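Local coordinates for protein endo-1,4-beta-xylanase (Pseudoalteromonas haloplanktis, PDB 1H12) that hydrolyses internal beta-1,4 linkages of xylan as a cold-adapted family 8 glycoside hydrolase, and probably also acts on cellulose-type beta-1,4-glucans, at residues Ile189-Tyr194 / Pro252-Arg257. Residues are numbered along the deposited sequence; the frame is centred on the assembly and turned at random.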
ATOM      1  N   ILE A 189      -9.773  -7.729   7.221  1.00  7.91           N
ATOM      2  CA  ILE A 189     -10.082  -7.153   5.911  1.00  7.90           C
ATOM      3  C   ILE A 189     -10.334  -8.227   4.881  1.00  7.55           C
ATOM      4  O   ILE A 189      -9.593  -9.200   4.750  1.00  8.02           O
ATOM      5  CB  ILE A 189      -8.959  -6.166   5.514  1.00  7.52           C
ATOM      6  CG1 ILE A 189      -9.362  -5.285   4.343  1.00  8.18           C
ATOM      7  CG2 ILE A 189      -7.641  -6.861   5.272  1.00  8.17           C
ATOM      8  CD1 ILE A 189     -10.366  -4.211   4.650  1.00  9.31           C
ATOM      9  N   ARG A 190     -11.403  -8.043   4.116  1.00  7.94           N
ATOM     10  CA  ARG A 190     -11.757  -8.959   3.060  1.00  8.19           C
ATOM     11  C   ARG A 190     -10.916  -8.704   1.796  1.00  8.16           C
ATOM     12  O   ARG A 190     -10.577  -7.595   1.454  1.00  8.71           O
ATOM     13  CB  ARG A 190     -13.227  -8.754   2.687  1.00  8.78           C
ATOM     14  CG  ARG A 190     -14.200  -9.324   3.696  1.00  9.58           C
ATOM     15  CD  ARG A 190     -15.633  -9.011   3.310  1.00 10.56           C
ATOM     16  NE  ARG A 190     -16.632  -9.718   4.097  1.00 11.63           N
ATOM     17  CZ  ARG A 190     -17.002 -10.964   3.916  1.00 11.82           C
ATOM     18  NH1 ARG A 190     -16.529 -11.685   2.922  1.00 12.14           N
ATOM     19  NH2 ARG A 190     -17.855 -11.538   4.747  1.00 14.26           N
ATOM     20  N   PHE A 191     -10.684  -9.821   1.072  1.00  8.00           N
ATOM     21  CA  PHE A 191     -10.366  -9.703  -0.330  1.00  8.22           C
ATOM     22  C   PHE A 191     -11.577  -9.340  -1.161  1.00  8.59           C
ATOM     23  O   PHE A 191     -11.476  -8.548  -2.101  1.00  8.95           O
ATOM     24  CB  PHE A 191      -9.729 -11.005  -0.839  1.00  8.70           C
ATOM     25  CG  PHE A 191      -9.349 -10.915  -2.297  1.00  9.30           C
ATOM     26  CD1 PHE A 191      -8.271 -10.191  -2.699  1.00  9.49           C
ATOM     27  CD2 PHE A 191     -10.101 -11.587  -3.253  1.00 12.34           C
ATOM     28  CE1 PHE A 191      -7.923 -10.134  -4.023  1.00 11.76           C
ATOM     29  CE2 PHE A 191      -9.780 -11.491  -4.577  1.00 14.92           C
ATOM     30  CZ  PHE A 191      -8.678 -10.797  -4.951  1.00 13.80           C
ATOM     31  N   SER A 192     -12.734  -9.915  -0.833  1.00  8.65           N
ATOM     32  CA  SER A 192     -13.955  -9.696  -1.588  1.00  9.34           C
ATOM     33  C   SER A 192     -15.179  -9.730  -0.688  1.00  9.20           C
ATOM     34  O   SER A 192     -15.285 -10.614   0.153  1.00  9.73           O
ATOM     35  CB  SER A 192     -14.123 -10.789  -2.632  1.00 10.73           C
ATOM     36  OG  SER A 192     -15.395 -10.715  -3.303  1.00 11.13           O
ATOM     37  N   PRO A 193     -16.143  -8.859  -0.917  1.00  9.88           N
ATOM     38  CA  PRO A 193     -17.443  -8.996  -0.250  1.00 10.75           C
ATOM     39  C   PRO A 193     -18.133 -10.332  -0.508  1.00 10.94           C
ATOM     40  O   PRO A 193     -19.028 -10.706   0.228  1.00 12.66           O
ATOM     41  CB  PRO A 193     -18.293  -7.870  -0.865  1.00 11.67           C
ATOM     42  CG  PRO A 193     -17.297  -6.842  -1.215  1.00 12.19           C
ATOM     43  CD  PRO A 193     -16.116  -7.622  -1.727  1.00 11.50           C
ATOM     44  N   TYR A 194     -17.778 -11.001  -1.602  1.00 11.14           N
ATOM     45  CA  TYR A 194     -18.503 -12.162  -2.126  1.00 11.49           C
ATOM     46  C   TYR A 194     -17.875 -13.482  -1.769  1.00 12.01           C
ATOM     47  O   TYR A 194     -18.408 -14.527  -2.162  1.00 14.60           O
ATOM     48  CB  TYR A 194     -18.664 -12.042  -3.612  1.00 11.79           C
ATOM     49  CG  TYR A 194     -19.350 -10.779  -4.057  1.00 12.25           C
ATOM     50  CD1 TYR A 194     -20.712 -10.602  -3.956  1.00 13.64           C
ATOM     51  CD2 TYR A 194     -18.602  -9.693  -4.491  1.00 12.96           C
ATOM     52  CE1 TYR A 194     -21.315  -9.427  -4.266  1.00 14.46           C
ATOM     53  CE2 TYR A 194     -19.183  -8.501  -4.816  1.00 13.92           C
ATOM     54  CZ  TYR A 194     -20.551  -8.371  -4.718  1.00 14.37           C
ATOM     55  OH  TYR A 194     -21.145  -7.173  -5.062  1.00 17.05           O
ATOM     56  N   PRO A 252       5.733 -14.273   1.808  1.00  7.79           N
ATOM     57  CA  PRO A 252       4.296 -14.239   1.952  1.00  7.51           C
ATOM     58  C   PRO A 252       3.606 -14.359   0.591  1.00  7.73           C
ATOM     59  O   PRO A 252       4.250 -14.184  -0.448  1.00  8.32           O
ATOM     60  CB  PRO A 252       4.064 -12.876   2.593  1.00  8.33           C
ATOM     61  CG  PRO A 252       5.153 -12.023   1.968  1.00  8.53           C
ATOM     62  CD  PRO A 252       6.360 -12.942   1.881  1.00  7.63           C
ATOM     63  N   THR A 253       2.295 -14.637   0.621  1.00  7.72           N
ATOM     64  CA  THR A 253       1.565 -14.971  -0.590  1.00  7.51           C
ATOM     65  C   THR A 253       0.444 -13.970  -0.886  1.00  7.25           C
ATOM     66  O   THR A 253       0.049 -13.168  -0.037  1.00  7.76           O
ATOM     67  CB  THR A 253       1.052 -16.405  -0.575  1.00  7.59           C
ATOM     68  OG1 THR A 253       0.003 -16.571   0.383  1.00  8.95           O
ATOM     69  CG2 THR A 253       2.169 -17.372  -0.221  1.00  9.50           C
ATOM     70  N   PHE A 254      -0.053 -14.061  -2.102  1.00  6.91           N
ATOM     71  CA  PHE A 254      -1.155 -13.263  -2.612  1.00  7.38           C
ATOM     72  C   PHE A 254      -2.400 -13.347  -1.728  1.00  6.99           C
ATOM     73  O   PHE A 254      -2.951 -12.345  -1.291  1.00  7.54           O
ATOM     74  CB  PHE A 254      -1.419 -13.734  -4.056  1.00  7.48           C
ATOM     75  CG  PHE A 254      -2.649 -13.203  -4.710  1.00  7.60           C
ATOM     76  CD1 PHE A 254      -3.182 -11.945  -4.441  1.00  8.56           C
ATOM     77  CD2 PHE A 254      -3.305 -13.993  -5.657  1.00  8.98           C
ATOM     78  CE1 PHE A 254      -4.349 -11.513  -5.096  1.00 10.34           C
ATOM     79  CE2 PHE A 254      -4.455 -13.579  -6.302  1.00  9.29           C
ATOM     80  CZ  PHE A 254      -4.972 -12.357  -6.012  1.00 10.28           C
ATOM     81  N   LEU A 255      -2.867 -14.583  -1.484  1.00  7.34           N
ATOM     82  CA  LEU A 255      -4.091 -14.832  -0.765  1.00  7.33           C
ATOM     83  C   LEU A 255      -3.842 -15.759   0.417  1.00  7.88           C
ATOM     84  O   LEU A 255      -2.969 -16.628   0.384  1.00  8.54           O
ATOM     85  CB  LEU A 255      -5.164 -15.459  -1.675  1.00  8.51           C
ATOM     86  CG  LEU A 255      -5.664 -14.543  -2.784  1.00  8.30           C
ATOM     87  CD1 LEU A 255      -6.585 -15.298  -3.710  1.00  9.86           C
ATOM     88  CD2 LEU A 255      -6.367 -13.304  -2.232  1.00  9.86           C
ATOM     89  N   SER A 256      -4.658 -15.577   1.469  1.00  7.97           N
ATOM     90  CA  SER A 256      -4.575 -16.346   2.672  1.00  8.46           C
ATOM     91  C   SER A 256      -5.947 -16.608   3.248  1.00  8.46           C
ATOM     92  O   SER A 256      -6.865 -15.762   3.135  1.00  8.87           O
ATOM     93  CB  SER A 256      -3.762 -15.547   3.731  1.00  9.58           C
ATOM     94  OG  SER A 256      -3.607 -16.217   4.966  1.00 11.99           O
ATOM     95  N   ARG A 257      -6.102 -17.719   3.931  1.00  8.82           N
ATOM     96  CA  ARG A 257      -7.252 -17.922   4.792  1.00  9.26           C
ATOM     97  C   ARG A 257      -7.105 -17.104   6.059  1.00 10.34           C
ATOM     98  O   ARG A 257      -6.044 -16.534   6.335  1.00 10.53           O
ATOM     99  CB  ARG A 257      -7.410 -19.435   5.122  1.00 11.65           C
ATOM    100  CG  ARG A 257      -7.515 -20.259   3.869  1.00 12.48           C
ATOM    101  CD  ARG A 257      -8.683 -19.808   3.044  1.00 13.26           C
ATOM    102  NE  ARG A 257      -9.007 -20.709   1.927  1.00 14.61           N
ATOM    103  CZ  ARG A 257     -10.006 -20.513   1.115  1.00 15.79           C
ATOM    104  NH1 ARG A 257     -10.793 -19.451   1.260  1.00 17.49           N
ATOM    105  NH2 ARG A 257     -10.258 -21.345   0.122  1.00 19.50           N
TER
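Phe191 and Leu255 are the residues whose CA atoms come nearest across the two loops, with 8.1 Å between Phe191 CA and Leu255 CA. No hydrogen bond spans this separation, so the contact rests on three apolar side chains. Phe191 points its CB toward 252-257, and chi1 of -179° extends the ring away from its own backbone N and into the interval between the loops. There the CD2 methyl of Leu255 sits over one face, displaced toward the rim: it is 3.7 Å from Phe191 CD1, and its direction from the ring centroid lies 19° off the normal, which qualifies as a CH-pi contact. The ring of Phe254 meets the same phenyl group obliquely, with the planes at 85°. Phe191 CE1 and Phe254 CE1 are 4.0 Å apart. The centroids of these two rings are separated by 5.8 Å. Leu255 also lies against its neighbour, its CG above the centre of the Phe254 ring, so one leucine side chain packs on both aromatics.

In the (alpha/alpha)6 barrel of family 8 glycoside hydrolases, this buried cluster joins the loop after strand 188-189 to the one between helix 219-243 and strand 277-278. An alanine in place of Phe191 would probably leave Leu255 CD2 and the CE1 and CZ atoms of Phe254 without their aromatic partner and open a gap between the loops.

Each loop has its own polar bonds. Ser192 OG accepts from Tyr194 N at 2.9 Å, an ST turn, while Arg190 NH1 donates to Ser192 O and forms a salt bridge with Asp196. In 252-257, Thr253 OG1 bonds Leu255 O at 3.0 Å, spanning Phe254, with the hydroxyl above the carbonyl plane and off its lone pairs.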